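Local structure of paternally-expressed gene 3 protein (Homo sapiens, 4BHX) at residues Pro75-Cys78 with Glu79-Val82; Ser6-Phe9 with His10-Arg14; Thr27-Lys30 with Leu31-Cys35. The protein acts in p53-dependent neuronal death and TNF signalling and controls gene expression, its SCAN domain, the part described here, mediating homo- or heterodimerization. All coordinates share one frame; numbering follows the deposited sequence.

Interaction 1: Pro75-Cys78 with Glu79-Val82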
ATOM      1  N   PRO A  75      10.647   2.076   4.850  1.00 35.46           N
ATOM      2  CA  PRO A  75      11.079   2.912   3.766  1.00 36.55           C
ATOM      3  C   PRO A  75       9.810   3.502   3.140  1.00 42.48           C
ATOM      4  O   PRO A  75       8.779   2.806   3.034  1.00 44.79           O
ATOM      5  CB  PRO A  75      11.723   1.933   2.799  1.00 32.62           C
ATOM      6  CG  PRO A  75      10.961   0.669   3.019  1.00 34.09           C
ATOM      7  CD  PRO A  75      10.578   0.656   4.476  1.00 32.73           C
ATOM      8  N   GLU A  76       9.833   4.771   2.766  1.00 41.69           N
ATOM      9  CA  GLU A  76       8.584   5.372   2.332  1.00 43.43           C
ATOM     10  C   GLU A  76       8.478   5.392   0.823  1.00 37.56           C
ATOM     11  O   GLU A  76       7.405   5.698   0.323  1.00 43.09           O
ATOM     12  CB  GLU A  76       8.311   6.746   2.975  1.00 51.37           C
ATOM     13  CG  GLU A  76       8.913   7.938   2.269  1.00 54.08           C
ATOM     14  CD  GLU A  76      10.410   7.951   2.396  1.00 63.60           C
ATOM     15  OE1 GLU A  76      10.868   8.044   3.554  1.00 70.44           O
ATOM     16  OE2 GLU A  76      11.122   7.845   1.361  1.00 66.61           O
ATOM     17  N   ASN A  77       9.557   5.043   0.119  1.00 29.78           N
ATOM     18  CA  ASN A  77       9.514   4.738  -1.309  1.00 31.40           C
ATOM     19  C   ASN A  77      10.458   3.609  -1.812  1.00 27.25           C
ATOM     20  O   ASN A  77      11.239   3.064  -1.056  1.00 30.19           O
ATOM     21  CB  ASN A  77       9.710   6.006  -2.106  1.00 32.13           C
ATOM     22  CG  ASN A  77      11.128   6.519  -2.041  1.00 36.30           C
ATOM     23  OD1 ASN A  77      12.081   5.765  -1.922  1.00 33.90           O
ATOM     24  ND2 ASN A  77      11.268   7.832  -2.119  1.00 41.36           N
ATOM     25  N   CYS A  78      10.393   3.261  -3.079  1.00 25.85           N
ATOM     26  CA  CYS A  78      11.129   2.091  -3.573  1.00 26.80           C
ATOM     27  C   CYS A  78      12.613   2.244  -3.493  1.00 30.04           C
ATOM     28  O   CYS A  78      13.308   1.302  -3.155  1.00 25.06           O
ATOM     29  CB  CYS A  78      10.823   1.764  -5.015  1.00 26.62           C
ATOM     30  SG  CYS A  78       9.144   1.109  -5.146  1.00 24.14           S
ATOM     31  N   GLU A  79      13.104   3.408  -3.911  1.00 28.56           N
ATOM     32  CA  GLU A  79      14.517   3.669  -3.972  0.70 32.58           C
ATOM     33  C   GLU A  79      15.191   3.404  -2.658  1.00 28.35           C
ATOM     34  O   GLU A  79      16.265   2.834  -2.580  1.00 36.54           O
ATOM     35  CB  GLU A  79      14.720   5.130  -4.399  0.70 35.94           C
ATOM     36  CG  GLU A  79      15.140   5.160  -5.833  0.70 38.28           C
ATOM     37  CD  GLU A  79      16.554   4.668  -5.949  0.70 36.81           C
ATOM     38  OE1 GLU A  79      17.317   4.946  -5.003  0.70 38.15           O
ATOM     39  OE2 GLU A  79      16.883   4.016  -6.961  0.70 34.90           O
ATOM     40  N   LYS A  80      14.521   3.857  -1.643  1.00 32.42           N
ATOM     41  CA  LYS A  80      14.952   3.686  -0.321  1.00 32.63           C
ATOM     42  C   LYS A  80      15.119   2.191  -0.108  1.00 38.32           C
ATOM     43  O   LYS A  80      16.237   1.707   0.137  1.00 35.33           O
ATOM     44  CB  LYS A  80      13.870   4.228   0.520  1.00 34.65           C
ATOM     45  CG  LYS A  80      14.230   4.547   1.925  1.00 45.12           C
ATOM     46  CD  LYS A  80      13.551   5.873   2.275  1.00 53.52           C
ATOM     47  CE  LYS A  80      13.724   6.228   3.745  1.00 57.67           C
ATOM     48  NZ  LYS A  80      12.432   6.496   4.442  1.00 57.88           N
ATOM     49  N   LEU A  81      14.003   1.467  -0.291  1.00 34.86           N
ATOM     50  CA  LEU A  81      13.905   0.030  -0.046  1.00 31.90           C
ATOM     51  C   LEU A  81      15.042  -0.698  -0.714  1.00 29.44           C
ATOM     52  O   LEU A  81      15.653  -1.562  -0.097  1.00 33.50           O
ATOM     53  CB  LEU A  81      12.502  -0.506  -0.539  1.00 29.36           C
ATOM     54  CG  LEU A  81      12.173  -2.004  -0.423  1.00 27.03           C
ATOM     55  CD1 LEU A  81      12.262  -2.470   1.003  1.00 25.08           C
ATOM     56  CD2 LEU A  81      10.800  -2.376  -1.015  1.00 24.01           C
ATOM     57  N   VAL A  82      15.336  -0.346  -1.959  1.00 30.14           N
ATOM     58  CA  VAL A  82      16.387  -0.959  -2.732  1.00 30.57           C
ATOM     59  C   VAL A  82      17.779  -0.713  -2.147  1.00 37.62           C
ATOM     60  O   VAL A  82      18.647  -1.608  -2.172  1.00 35.66           O
ATOM     61  CB  VAL A  82      16.420  -0.438  -4.171  1.00 32.68           C
ATOM     62  CG1 VAL A  82      17.793  -0.690  -4.804  1.00 32.99           C
ATOM     63  CG2 VAL A  82      15.339  -1.112  -4.995  1.00 27.56           C
TER
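Asn-77 and Lys-80 meet at the start of helix 78-85, where the asparagine is the N-cap. Its CG lies between the backbone N and the carbonyl carbon (chi1 72°), a torsion that turns the short amide toward the N-H groups of the first turn. OD1 then accepts from Lys-80 N at 3.1 Å, with the donor almost exactly on the extension of the CG-OD1 bond. Asparagine suits this place because its side-chain oxygen stands in for the acceptor that a preceding turn would have supplied to a first-turn N-H. From here the regular pattern begins, with Leu-81 N donating to Asn-77 O at 3.3 Å and Val-82 N to Cys-78 O at 2.9 Å.

Lys-80 starts out anti to its own N (chi1 -162°) and runs back across the entry of the helix. Its CG passes Pro-75 CB at 3.7 Å, so the aliphatic part of the lysine rests against the proline ring, while NZ reaches the carboxylate of Glu-76 in a salt bridge. The two charged chains cross at about a right angle, and Glu-76 bends at chi2 to bring its OE1 round to NZ; the modelled separation is too short to be trusted in detail. On the inner side, Pro-75 CG touches Leu-81 CD1 at 4.0 Å, an apolar contact between buried residues.

Polar groups thus fringe the outside while apolar ones face inward. Pro-75 and Leu-81 both pack on Val-70 of helix 67-73, and Leu-81 and Cys-78 turn to helix 46-61, meeting Tyr-58 and Leu-59, and Val-54 and Leu-55, respectively.

Interaction 2: Ser6-Phe9 with His10-Arg14. With EDO (1,2-ethanediol), chain P; EDO (1,2-ethanediol), chain K.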
ATOM      1  N   SER A   6      -3.346   7.530   5.498  1.00 15.44           N
ATOM      2  CA  SER A   6      -3.692   6.908   4.213  1.00 17.82           C
ATOM      3  C   SER A   6      -3.504   5.383   4.240  1.00 18.85           C
ATOM      4  O   SER A   6      -4.221   4.670   3.539  1.00 15.16           O
ATOM      5  CB  SER A   6      -2.936   7.539   3.054  1.00 17.51           C
ATOM      6  OG  SER A   6      -1.561   7.539   3.304  1.00 18.01           O
ATOM      7  N   GLU A   7      -2.577   4.886   5.079  1.00 17.87           N
ATOM      8  CA  GLU A   7      -2.344   3.452   5.201  0.70 17.99           C
ATOM      9  C   GLU A   7      -3.559   2.707   5.809  1.00 16.07           C
ATOM     10  O   GLU A   7      -3.833   1.550   5.483  1.00 14.85           O
ATOM     11  CB  GLU A   7      -1.048   3.195   6.009  0.70 18.02           C
ATOM     12  CG  GLU A   7      -0.772   1.725   6.314  0.70 17.45           C
ATOM     13  CD  GLU A   7      -0.644   0.855   5.036  0.70 18.69           C
ATOM     14  OE1 GLU A   7      -0.419   1.405   3.934  0.70 17.89           O
ATOM     15  OE2 GLU A   7      -0.788  -0.348   5.147  0.70 16.85           O
ATOM     16  N   PHE A   8      -4.307   3.365   6.705  1.00 15.18           N
ATOM     17  CA  PHE A   8      -5.561   2.844   7.263  1.00 14.77           C
ATOM     18  C   PHE A   8      -6.542   2.533   6.120  1.00 13.48           C
ATOM     19  O   PHE A   8      -7.154   1.434   6.048  1.00 12.06           O
ATOM     20  CB  PHE A   8      -6.246   3.873   8.201  1.00 15.57           C
ATOM     21  CG  PHE A   8      -7.627   3.513   8.556  1.00 16.61           C
ATOM     22  CD1 PHE A   8      -7.888   2.725   9.671  1.00 19.36           C
ATOM     23  CD2 PHE A   8      -8.696   4.014   7.829  1.00 16.09           C
ATOM     24  CE1 PHE A   8      -9.173   2.371  10.006  1.00 19.46           C
ATOM     25  CE2 PHE A   8      -9.972   3.634   8.152  1.00 16.71           C
ATOM     26  CZ  PHE A   8     -10.221   2.822   9.225  1.00 19.02           C
ATOM     27  N   PHE A   9      -6.607   3.441   5.182  1.00 12.84           N
ATOM     28  CA  PHE A   9      -7.516   3.228   4.008  1.00 12.68           C
ATOM     29  C   PHE A   9      -7.000   2.158   3.039  1.00 13.44           C
ATOM     30  O   PHE A   9      -7.796   1.354   2.574  1.00 13.16           O
ATOM     31  CB  PHE A   9      -7.794   4.521   3.268  1.00 13.18           C
ATOM     32  CG  PHE A   9      -8.651   5.470   4.069  1.00 13.97           C
ATOM     33  CD1 PHE A   9     -10.026   5.267   4.170  1.00 14.70           C
ATOM     34  CD2 PHE A   9      -8.088   6.512   4.756  1.00 15.46           C
ATOM     35  CE1 PHE A   9     -10.809   6.079   4.937  1.00 15.55           C
ATOM     36  CE2 PHE A   9      -8.896   7.381   5.551  1.00 15.85           C
ATOM     37  CZ  PHE A   9     -10.239   7.142   5.636  1.00 14.51           C
ATOM     38  N   HIS A  10      -5.699   2.127   2.830  1.00 12.86           N
ATOM     39  CA  HIS A  10      -5.073   1.041   2.061  1.00 13.59           C
ATOM     40  C   HIS A  10      -5.423  -0.271   2.610  1.00 12.98           C
ATOM     41  O   HIS A  10      -5.807  -1.159   1.884  1.00 12.88           O
ATOM     42  CB  HIS A  10      -3.599   1.245   2.148  1.00 13.47           C
ATOM     43  CG  HIS A  10      -2.803   0.184   1.515  1.00 16.08           C
ATOM     44  ND1 HIS A  10      -1.518  -0.094   1.913  1.00 18.19           N
ATOM     45  CD2 HIS A  10      -3.098  -0.692   0.521  1.00 14.69           C
ATOM     46  CE1 HIS A  10      -1.038  -1.072   1.159  1.00 20.57           C
ATOM     47  NE2 HIS A  10      -1.979  -1.458   0.327  1.00 16.53           N
ATOM     48  N   GLN A  11      -5.312  -0.444   3.942  1.00 14.07           N
ATOM     49  CA  GLN A  11      -5.660  -1.718   4.570  1.00 14.79           C
ATOM     50  C   GLN A  11      -7.157  -1.995   4.455  1.00 14.67           C
ATOM     51  O   GLN A  11      -7.560  -3.145   4.138  1.00 13.57           O
ATOM     52  CB  GLN A  11      -5.175  -1.756   6.037  1.00 19.87           C
ATOM     53  CG  GLN A  11      -3.653  -1.827   6.109  1.00 25.24           C
ATOM     54  CD  GLN A  11      -3.053  -1.460   7.474  1.00 35.16           C
ATOM     55  OE1 GLN A  11      -3.710  -1.615   8.505  1.00 37.65           O
ATOM     56  NE2 GLN A  11      -1.756  -1.054   7.486  1.00 39.78           N
ATOM     57  N   ARG A  12      -8.021  -0.996   4.676  1.00 11.78           N
ATOM     58  CA  ARG A  12      -9.438  -1.272   4.540  1.00 11.88           C
ATOM     59  C   ARG A  12      -9.815  -1.701   3.070  1.00 11.46           C
ATOM     60  O   ARG A  12     -10.684  -2.560   2.882  1.00 10.63           O
ATOM     61  CB  ARG A  12     -10.315  -0.094   4.929  1.00 14.38           C
ATOM     62  CG  ARG A  12     -10.149   0.434   6.348  1.00 17.31           C
ATOM     63  CD  ARG A  12     -10.682  -0.527   7.382  1.00 19.94           C
ATOM     64  NE  ARG A  12     -10.054  -1.832   7.498  0.50 20.37           N
ATOM     65  CZ  ARG A  12      -8.950  -2.128   8.181  0.50 21.78           C
ATOM     66  NH1 ARG A  12      -8.214  -1.194   8.797  0.50 22.13           N
ATOM     67  NH2 ARG A  12      -8.555  -3.404   8.206  0.50 20.39           N
ATOM     68  N   PHE A  13      -9.219  -1.029   2.098  1.00 10.97           N
ATOM     69  CA  PHE A  13      -9.462  -1.319   0.684  1.00 11.35           C
ATOM     70  C   PHE A  13      -9.138  -2.795   0.390  1.00 12.94           C
ATOM     71  O   PHE A  13      -9.923  -3.516  -0.245  1.00 13.84           O
ATOM     72  CB  PHE A  13      -8.601  -0.354  -0.161  1.00 10.82           C
ATOM     73  CG  PHE A  13      -8.629  -0.639  -1.673  1.00 10.31           C
ATOM     74  CD1 PHE A  13      -9.837  -0.625  -2.388  1.00 10.53           C
ATOM     75  CD2 PHE A  13      -7.448  -0.968  -2.362  1.00 10.03           C
ATOM     76  CE1 PHE A  13      -9.825  -0.919  -3.775  1.00  9.91           C
ATOM     77  CE2 PHE A  13      -7.450  -1.217  -3.776  1.00  9.96           C
ATOM     78  CZ  PHE A  13      -8.656  -1.210  -4.451  1.00  9.21           C
ATOM     79  N   ARG A  14      -7.969  -3.230   0.827  1.00 12.68           N
ATOM     80  CA  ARG A  14      -7.514  -4.595   0.634  1.00 13.01           C
ATOM     81  C   ARG A  14      -8.271  -5.641   1.457  1.00 13.82           C
ATOM     82  O   ARG A  14      -8.323  -6.804   1.044  1.00 14.98           O
ATOM     83  CB  ARG A  14      -6.044  -4.665   0.948  1.00 13.26           C
ATOM     84  CG  ARG A  14      -5.102  -3.982  -0.008  1.00 13.29           C
ATOM     85  CD  ARG A  14      -5.255  -4.519  -1.428  1.00 13.19           C
ATOM     86  NE  ARG A  14      -4.365  -3.822  -2.392  1.00 12.26           N
ATOM     87  CZ  ARG A  14      -4.639  -3.663  -3.696  1.00 12.29           C
ATOM     88  NH1 ARG A  14      -5.774  -4.113  -4.228  1.00 12.77           N
ATOM     89  NH2 ARG A  14      -3.797  -3.017  -4.457  1.00 13.77           N
TER
HETATM   90  C1  EDO P1104      -0.283   6.244   0.429  1.00 29.97           C
HETATM   91  O1  EDO P1104      -0.626   5.679   1.705  1.00 28.71           O
HETATM   92  C2  EDO P1104       0.949   7.107   0.561  1.00 35.37           C
HETATM   93  O2  EDO P1104       2.025   6.244   0.970  1.00 38.85           O
HETATM   94  C1  EDO K1099      -2.207   1.414  10.219  1.00 47.98           C
HETATM   95  O1  EDO K1099      -3.353   0.673   9.755  1.00 48.47           O
HETATM   96  C2  EDO K1099      -2.592   2.873  10.215  1.00 43.70           C
HETATM   97  O2  EDO K1099      -3.632   3.053  11.203  1.00 43.73           O
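Glu-7 grips both His-10 and Gln-11, one turn further along helix 6-15, with the two oxygens of a single carboxylate. In the conformer described, one of two modelled, His-10 ND1 donates to Glu-7 OE1 at 2.7 Å. The oxygen lies in the plane of the imidazole, whereas ND1 comes to the syn side of OE1, 27° out of the carboxylate plane; the ring and carboxylate planes are 81° apart. Gln-11 NE2 donates to Glu-7 OE2 at 2.6 Å and uses the anti lone pair, the one facing away from OE1. Glu-7 reaches both with CG anti to the backbone N (chi1 175°) and a bend at chi2. Residues three and four positions on lie on the same side of a helix, which is why one glutamate can serve both.

Main-chain bonds run alongside: Gln-11 N to Glu-7 O at 2.9 Å and Phe-13 N to Phe-9 O at 2.8 Å, among others.

The apolar contact is a CH-pi interaction. Arg-12 CG sits over one face of the Phe-8 ring, 4.0 Å from its centroid and displaced toward the rim. The guanidinium is farther off, so any cation-pi attraction is weak.

Two ethanediols, probably from the crystallisation liquor, occupy polar ends: O1 of one is hydrogen-bonded to Ser-6 OG at 2.6 Å, and O1 of the other donates to Gln-11 OE1.

His-10 NE2 is bonded to Glu-56, which also pairs with Arg-14, and its ring stacks on Trp-38. In this conformer of Glu-7 a carboxylate stands at each ring nitrogen, an arrangement that would restrain the ring's rotation and probably favour the doubly protonated, cationic form.

Interaction 3: Thr27-Lys30 with Leu31-Cys35. With EDO (1,2-ethanediol), chain N.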
ATOM      1  N   THR A  27     -21.080  -2.357  -2.838  1.00 15.80           N
ATOM      2  CA  THR A  27     -19.723  -2.848  -2.603  1.00 16.40           C
ATOM      3  C   THR A  27     -18.755  -2.113  -3.527  1.00 15.01           C
ATOM      4  O   THR A  27     -17.653  -1.714  -3.074  1.00 15.54           O
ATOM      5  CB  THR A  27     -19.588  -4.322  -2.812  1.00 16.80           C
ATOM      6  OG1 THR A  27     -20.358  -5.010  -1.820  1.00 18.86           O
ATOM      7  CG2 THR A  27     -18.058  -4.742  -2.718  1.00 16.28           C
ATOM      8  N   LEU A  28     -19.172  -1.852  -4.764  1.00 12.71           N
ATOM      9  CA  LEU A  28     -18.346  -1.027  -5.654  1.00 14.07           C
ATOM     10  C   LEU A  28     -18.119   0.372  -5.091  1.00 13.87           C
ATOM     11  O   LEU A  28     -17.013   0.905  -5.145  1.00 13.69           O
ATOM     12  CB  LEU A  28     -18.979  -0.878  -7.048  1.00 14.43           C
ATOM     13  CG  LEU A  28     -18.272   0.013  -8.016  1.00 14.56           C
ATOM     14  CD1 LEU A  28     -16.799  -0.423  -8.134  1.00 15.03           C
ATOM     15  CD2 LEU A  28     -18.945   0.050  -9.401  1.00 16.87           C
ATOM     16  N   ILE A  29     -19.190   1.004  -4.622  1.00 15.52           N
ATOM     17  CA  ILE A  29     -19.092   2.369  -4.079  1.00 16.16           C
ATOM     18  C   ILE A  29     -18.061   2.391  -2.943  1.00 15.26           C
ATOM     19  O   ILE A  29     -17.233   3.284  -2.880  1.00 14.26           O
ATOM     20  CB  ILE A  29     -20.480   2.886  -3.651  1.00 19.20           C
ATOM     21  CG1 ILE A  29     -21.354   3.126  -4.908  1.00 22.90           C
ATOM     22  CG2 ILE A  29     -20.379   4.213  -2.892  1.00 22.22           C
ATOM     23  CD1 ILE A  29     -22.829   3.316  -4.577  1.00 25.50           C
ATOM     24  N   LYS A  30     -18.139   1.413  -2.038  1.00 15.93           N
ATOM     25  CA  LYS A  30     -17.231   1.329  -0.904  1.00 16.99           C
ATOM     26  C   LYS A  30     -15.774   1.151  -1.323  1.00 14.71           C
ATOM     27  O   LYS A  30     -14.856   1.836  -0.823  1.00 14.44           O
ATOM     28  CB  LYS A  30     -17.574   0.157  -0.020  1.00 18.96           C
ATOM     29  CG  LYS A  30     -18.873   0.302   0.697  1.00 24.83           C
ATOM     30  CD  LYS A  30     -19.349  -1.089   1.076  1.00 29.84           C
ATOM     31  CE  LYS A  30     -19.267  -1.395   2.540  1.00 33.67           C
ATOM     32  NZ  LYS A  30     -20.646  -1.387   3.105  1.00 33.18           N
ATOM     33  N   LEU A  31     -15.562   0.203  -2.208  1.00 12.31           N
ATOM     34  CA  LEU A  31     -14.217  -0.015  -2.716  1.00 12.46           C
ATOM     35  C   LEU A  31     -13.612   1.223  -3.367  1.00 11.16           C
ATOM     36  O   LEU A  31     -12.428   1.527  -3.214  1.00 10.91           O
ATOM     37  CB  LEU A  31     -14.216  -1.199  -3.716  1.00 12.07           C
ATOM     38  CG  LEU A  31     -14.264  -2.627  -3.169  1.00 12.79           C
ATOM     39  CD1 LEU A  31     -14.373  -3.670  -4.302  1.00 14.30           C
ATOM     40  CD2 LEU A  31     -13.065  -2.891  -2.275  1.00 12.05           C
ATOM     41  N   ARG A  32     -14.389   1.887  -4.188  1.00 11.72           N
ATOM     42  CA  ARG A  32     -13.933   3.102  -4.789  1.00 13.35           C
ATOM     43  C   ARG A  32     -13.564   4.168  -3.775  1.00 11.75           C
ATOM     44  O   ARG A  32     -12.531   4.739  -3.879  1.00 10.79           O
ATOM     45  CB  ARG A  32     -14.983   3.728  -5.708  1.00 17.19           C
ATOM     46  CG  ARG A  32     -15.041   3.135  -7.078  1.00 23.44           C
ATOM     47  CD  ARG A  32     -15.884   4.033  -8.020  1.00 30.38           C
ATOM     48  NE  ARG A  32     -16.000   3.363  -9.322  1.00 36.43           N
ATOM     49  CZ  ARG A  32     -17.133   3.133  -9.983  1.00 37.50           C
ATOM     50  NH1 ARG A  32     -18.311   3.534  -9.496  1.00 44.15           N
ATOM     51  NH2 ARG A  32     -17.086   2.512 -11.151  1.00 40.46           N
ATOM     52  N   ASN A  33     -14.449   4.447  -2.835  1.00 11.67           N
ATOM     53  CA  ASN A  33     -14.156   5.407  -1.721  1.00 12.73           C
ATOM     54  C   ASN A  33     -12.874   5.067  -0.970  1.00 12.43           C
ATOM     55  O   ASN A  33     -12.014   5.932  -0.785  1.00 12.73           O
ATOM     56  CB  ASN A  33     -15.324   5.450  -0.779  1.00 13.34           C
ATOM     57  CG  ASN A  33     -16.523   6.157  -1.373  1.00 16.94           C
ATOM     58  OD1 ASN A  33     -16.349   7.008  -2.224  1.00 21.36           O
ATOM     59  ND2 ASN A  33     -17.712   5.847  -0.913  1.00 16.40           N
ATOM     60  N   LEU A  34     -12.709   3.794  -0.579  1.00 12.86           N
ATOM     61  CA  LEU A  34     -11.500   3.345   0.115  1.00 12.54           C
ATOM     62  C   LEU A  34     -10.253   3.548  -0.700  1.00 11.86           C
ATOM     63  O   LEU A  34      -9.241   4.024  -0.189  1.00 11.69           O
ATOM     64  CB  LEU A  34     -11.617   1.899   0.588  1.00 13.25           C
ATOM     65  CG  LEU A  34     -12.736   1.645   1.614  1.00 14.56           C
ATOM     66  CD1 LEU A  34     -13.000   0.138   1.744  1.00 14.73           C
ATOM     67  CD2 LEU A  34     -12.383   2.287   2.960  1.00 14.49           C
ATOM     68  N   CYS A  35     -10.300   3.224  -1.996  1.00 12.32           N
ATOM     69  CA  CYS A  35      -9.083   3.322  -2.835  1.00 11.74           C
ATOM     70  C   CYS A  35      -8.707   4.763  -3.025  1.00 11.44           C
ATOM     71  O   CYS A  35      -7.538   5.123  -3.071  1.00 11.24           O
ATOM     72  CB  CYS A  35      -9.358   2.701  -4.203  1.00 12.78           C
ATOM     73  SG  CYS A  35      -7.913   2.517  -5.255  1.00 15.58           S
TER
HETATM   74  C1  EDO N1102     -16.330   7.239  -6.125  1.00 60.08           C
HETATM   75  O1  EDO N1102     -17.242   6.888  -5.070  1.00 63.35           O
HETATM   76  C2  EDO N1102     -16.703   8.556  -6.789  1.00 57.60           C
HETATM   77  O2  EDO N1102     -16.725   9.591  -5.798  1.00 59.36           O
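Leu-31 N to Thr-27 O and Arg-32 N to Leu-28 O, each 3.0 Å, belong to an unbroken run of nearly straight i to i+4 bonds, which continues with Asn-33 to Ile-29 and Leu-34 to Lys-30. This is a regular alpha-helical stretch in the middle of helix 24-39 of the SCAN domain, an all-helical fold.

The side chains meet one turn apart. Leu-28 and Arg-32 form a close pair: the arginine runs extended from CG to NE, and its guanidinium is laid across the leucine's branched end. Leu-28 CD2 lies 3.2 Å above the guanidinium plane, offset toward the rim and reaching NH1 and NH2 alike at 3.5 Å. A leucine can cover the flat, poorly hydrated face of the group while leaving its N-H bonds directed outward in the plane.

Thr-27 and Leu-31 run alongside each other in the same direction, with methyl CG2 of the threonine 4.2 Å from Leu-31 CD1; the hydroxyl OG1 is bonded instead to the carbonyl of Gly-23. Toward helix 6-15, Leu-31 and Leu-34 present apolar branches to Phe-13.

Ile-29 and Asn-33 are also parallel neighbours, CG2 resting 3.7 Å from ND2. The amide of Asn-33 leans back along the helix, and its OD1 accepts a hydrogen bond of 3.0 Å from O1 of an ethanediol.

In the fold
From the N terminus the order is interaction 2, then interaction 3, then interaction 1. All three are local, in series along the chain, so none closes a long loop and none nests in or crosses another. Interactions 2 and 3 lie on successive helices, 6-15 and 24-39, that pack together: Phe-13 CE1 meets Cys-35 CB at 3.7 Å, and Arg-12 CB meets Leu-34 CD2 at the same distance. Interaction 1 stands apart, its centre about 28 Å from that of interaction 3, on the opposite side of the chain's centre. Helix 46-61 links interactions 2 and 1, meeting the former through Glu-56 and the latter through Val-54, Leu-55, Tyr-58 and Leu-59.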